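Local coordinates for protein yesU (Bacillus subtilis, PDB 1OQ1) that is of unknown function but adopts a galectin-like fold and belongs to the DUF1961 family of the concanavalin clan, at residues 66-71 against 158-163. Residues are numbered along the deposited sequence; the frame is centred on the assembly and turned at random.
Sequences TWDFSP and DSPYRM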
ATOM      1  N   THR A  66       4.702  -8.406   2.459  1.00  4.00           N
ATOM      2  CA  THR A  66       4.247  -9.244   1.360  1.00  4.66           C
ATOM      3  C   THR A  66       2.743  -9.494   1.398  1.00  5.50           C
ATOM      4  O   THR A  66       2.114  -9.477   2.463  1.00  4.70           O
ATOM      5  CB  THR A  66       4.961 -10.617   1.375  1.00  5.20           C
ATOM      6  OG1 THR A  66       4.773 -11.243   2.652  1.00  5.65           O
ATOM      7  CG2 THR A  66       6.453 -10.449   1.103  1.00  6.45           C
ATOM      8  N   TRP A  67       2.171  -9.710   0.219  1.00  5.04           N
ATOM      9  CA  TRP A  67       0.753 -10.008   0.098  1.00  5.26           C
ATOM     10  C   TRP A  67       0.439 -10.508  -1.307  1.00  6.42           C
ATOM     11  O   TRP A  67       1.193 -10.249  -2.250  1.00  4.85           O
ATOM     12  CB  TRP A  67      -0.102  -8.770   0.441  1.00  6.01           C
ATOM     13  CG  TRP A  67      -0.110  -7.641  -0.572  1.00  5.54           C
ATOM     14  CD1 TRP A  67      -1.083  -7.373  -1.499  1.00  6.01           C
ATOM     15  CD2 TRP A  67       0.870  -6.600  -0.710  1.00  4.85           C
ATOM     16  NE1 TRP A  67      -0.771  -6.225  -2.200  1.00  5.90           N
ATOM     17  CE2 TRP A  67       0.422  -5.733  -1.734  1.00  6.46           C
ATOM     18  CE3 TRP A  67       2.083  -6.315  -0.066  1.00  5.69           C
ATOM     19  CZ2 TRP A  67       1.146  -4.598  -2.129  1.00  6.34           C
ATOM     20  CZ3 TRP A  67       2.805  -5.185  -0.459  1.00  6.78           C
ATOM     21  CH2 TRP A  67       2.330  -4.342  -1.481  1.00  5.57           C
ATOM     22  N   ASP A  68      -0.647 -11.270  -1.423  1.00  5.43           N
ATOM     23  CA  ASP A  68      -1.106 -11.794  -2.706  1.00  6.58           C
ATOM     24  C   ASP A  68      -2.151 -10.811  -3.223  1.00  6.10           C
ATOM     25  O   ASP A  68      -3.032 -10.393  -2.471  1.00  7.10           O
ATOM     26  CB  ASP A  68      -1.727 -13.177  -2.526  1.00  7.54           C
ATOM     27  CG  ASP A  68      -0.692 -14.290  -2.530  1.00 11.16           C
ATOM     28  OD1 ASP A  68       0.503 -14.007  -2.315  1.00 12.61           O
ATOM     29  OD2 ASP A  68      -1.078 -15.457  -2.746  1.00 14.25           O
ATOM     30  N   PHE A  69      -2.047 -10.451  -4.500  1.00  5.80           N
ATOM     31  CA  PHE A  69      -2.944  -9.482  -5.129  1.00  4.95           C
ATOM     32  C   PHE A  69      -3.564 -10.002  -6.422  1.00  4.83           C
ATOM     33  O   PHE A  69      -2.864 -10.552  -7.272  1.00  5.57           O
ATOM     34  CB  PHE A  69      -2.159  -8.202  -5.444  1.00  5.09           C
ATOM     35  CG  PHE A  69      -2.931  -7.184  -6.239  1.00  5.08           C
ATOM     36  CD1 PHE A  69      -3.954  -6.446  -5.648  1.00  5.46           C
ATOM     37  CD2 PHE A  69      -2.619  -6.948  -7.575  1.00  6.03           C
ATOM     38  CE1 PHE A  69      -4.651  -5.486  -6.379  1.00  6.53           C
ATOM     39  CE2 PHE A  69      -3.310  -5.989  -8.317  1.00  7.19           C
ATOM     40  CZ  PHE A  69      -4.328  -5.257  -7.715  1.00  6.90           C
ATOM     41  N   SER A  70      -4.871  -9.806  -6.576  1.00  5.09           N
ATOM     42  CA  SER A  70      -5.582 -10.240  -7.779  1.00  5.96           C
ATOM     43  C   SER A  70      -6.478  -9.120  -8.307  1.00  6.19           C
ATOM     44  O   SER A  70      -7.459  -8.749  -7.659  1.00  6.41           O
ATOM     45  CB  SER A  70      -6.464 -11.453  -7.477  1.00  6.29           C
ATOM     46  OG  SER A  70      -5.715 -12.521  -6.940  1.00  6.78           O
ATOM     47  N   PRO A  71      -6.142  -8.548  -9.478  1.00  8.39           N
ATOM     48  CA  PRO A  71      -6.969  -7.476 -10.043  1.00  8.59           C
ATOM     49  C   PRO A  71      -8.163  -8.157 -10.711  1.00  9.02           C
ATOM     50  O   PRO A  71      -7.990  -8.950 -11.635  1.00  9.11           O
ATOM     51  CB  PRO A  71      -6.028  -6.811 -11.041  1.00  8.96           C
ATOM     52  CG  PRO A  71      -5.224  -7.970 -11.545  1.00  8.79           C
ATOM     53  CD  PRO A  71      -4.927  -8.761 -10.285  1.00  7.28           C
ATOM     54  N   ASP A 158      -3.273 -13.924 -14.432  1.00  7.19           N
ATOM     55  CA  ASP A 158      -2.986 -15.282 -13.975  1.00  8.48           C
ATOM     56  C   ASP A 158      -2.728 -15.064 -12.487  1.00  8.71           C
ATOM     57  O   ASP A 158      -1.620 -15.262 -11.986  1.00  9.12           O
ATOM     58  CB  ASP A 158      -1.742 -15.857 -14.658  1.00 10.13           C
ATOM     59  CG  ASP A 158      -1.388 -17.245 -14.145  1.00 13.05           C
ATOM     60  OD1 ASP A 158      -2.303 -17.962 -13.686  1.00 11.97           O
ATOM     61  OD2 ASP A 158      -0.201 -17.623 -14.205  1.00 13.25           O
ATOM     62  N   SER A 159      -3.778 -14.622 -11.801  1.00  9.22           N
ATOM     63  CA  SER A 159      -3.735 -14.306 -10.377  1.00  8.36           C
ATOM     64  C   SER A 159      -3.642 -15.513  -9.450  1.00  8.41           C
ATOM     65  O   SER A 159      -4.048 -16.618  -9.805  1.00  8.76           O
ATOM     66  CB  SER A 159      -4.972 -13.478 -10.007  1.00 10.45           C
ATOM     67  OG  SER A 159      -5.020 -12.275 -10.760  1.00  9.77           O
ATOM     68  N   PRO A 160      -3.125 -15.303  -8.230  1.00  7.43           N
ATOM     69  CA  PRO A 160      -2.650 -14.006  -7.732  1.00  6.80           C
ATOM     70  C   PRO A 160      -1.187 -13.694  -8.047  1.00  5.96           C
ATOM     71  O   PRO A 160      -0.425 -14.558  -8.485  1.00  6.29           O
ATOM     72  CB  PRO A 160      -2.889 -14.116  -6.233  1.00  9.52           C
ATOM     73  CG  PRO A 160      -2.541 -15.550  -5.976  1.00 10.87           C
ATOM     74  CD  PRO A 160      -3.210 -16.283  -7.129  1.00  9.11           C
ATOM     75  N   TYR A 161      -0.806 -12.443  -7.806  1.00  5.76           N
ATOM     76  CA  TYR A 161       0.562 -11.983  -8.018  1.00  4.78           C
ATOM     77  C   TYR A 161       1.216 -11.785  -6.646  1.00  5.45           C
ATOM     78  O   TYR A 161       0.565 -11.338  -5.704  1.00  5.79           O
ATOM     79  CB  TYR A 161       0.544 -10.679  -8.822  1.00  3.99           C
ATOM     80  CG  TYR A 161       0.064 -10.878 -10.243  1.00  5.61           C
ATOM     81  CD1 TYR A 161       0.965 -11.171 -11.267  1.00  5.79           C
ATOM     82  CD2 TYR A 161      -1.299 -10.863 -10.547  1.00  5.06           C
ATOM     83  CE1 TYR A 161       0.522 -11.451 -12.563  1.00  6.12           C
ATOM     84  CE2 TYR A 161      -1.754 -11.144 -11.846  1.00  6.67           C
ATOM     85  CZ  TYR A 161      -0.838 -11.442 -12.841  1.00  6.16           C
ATOM     86  OH  TYR A 161      -1.270 -11.785 -14.105  1.00  6.94           O
ATOM     87  N   ARG A 162       2.497 -12.141  -6.538  1.00  5.32           N
ATOM     88  CA  ARG A 162       3.242 -12.028  -5.279  1.00  5.02           C
ATOM     89  C   ARG A 162       3.921 -10.668  -5.148  1.00  4.17           C
ATOM     90  O   ARG A 162       4.891 -10.375  -5.844  1.00  5.53           O
ATOM     91  CB  ARG A 162       4.283 -13.151  -5.194  1.00  6.99           C
ATOM     92  CG  ARG A 162       3.709 -14.518  -4.802  1.00  9.52           C
ATOM     93  CD  ARG A 162       3.384 -14.546  -3.311  1.00 10.40           C
ATOM     94  NE  ARG A 162       2.728 -15.775  -2.864  1.00 13.11           N
ATOM     95  CZ  ARG A 162       3.326 -16.955  -2.714  1.00 13.35           C
ATOM     96  NH1 ARG A 162       4.618 -17.099  -2.980  1.00 13.22           N
ATOM     97  NH2 ARG A 162       2.625 -17.995  -2.277  1.00 14.73           N
HETATM   98  N   MSE A 163       3.387  -9.838  -4.259  1.00  4.75           N
HETATM   99  CA  MSE A 163       3.901  -8.486  -4.036  1.00  4.79           C
HETATM  100  C   MSE A 163       4.860  -8.474  -2.850  1.00  3.99           C
HETATM  101  O   MSE A 163       4.576  -9.081  -1.823  1.00  5.59           O
HETATM  102  CB  MSE A 163       2.729  -7.549  -3.756  1.00  5.73           C
HETATM  103  CG  MSE A 163       1.477  -7.908  -4.534  1.00  9.46           C
HETATM  104 SE   MSE A 163       1.621  -7.609  -6.438  0.85 13.38          SE
HETATM  105  CE  MSE A 163       2.609  -9.127  -7.041  1.00 22.59           C
TER
HETATM  106  O   HOH W   1       0.055 -16.839  -0.820  1.00 17.42           O
HETATM  107  O   HOH W   2      -7.459 -11.606 -11.444  1.00 14.72           O
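W67 and F69 pair antiparallel with M163 and Y161, each as a hydrogen-bonded pair, and the short strand axes come within 4.9 Å at 143°. Each pair is closed by two N-H...O bonds, the shortest from Y161 N to F69 O at 2.8 Å. The side chain of M163, a selenomethionine, crosses that of W67 at about a right angle. Its CB sits over the centre of the six-membered indole ring, 3.6 Å from the centroid, a CH-pi contact. The bend at chi2 (-69°) puts SE 4.0 Å from F69 CB. SE makes oblique Met-aromatic contacts with both W67 and F69.

D68 and R162, a non-hydrogen-bonded pair, project from the other face of the sheet and lie side by side. D68 OD1 meets R162 NE at 2.9 Å in a salt bridge whose hydrogen bond is weak, with an angle of 130°. A water joins D68 OD2 to R162 NH2. P160 follows a cis peptide bond and brings CG to 3.5 Å from D68 OD2. A second water links S159 OG to P71 O.

Strand 209-222 pairs with the opposite edge of strand 63-73. W67 and F69 point into the core against L80 and C78 of strand 76-86, in the second sheet of the galectin-like sandwich.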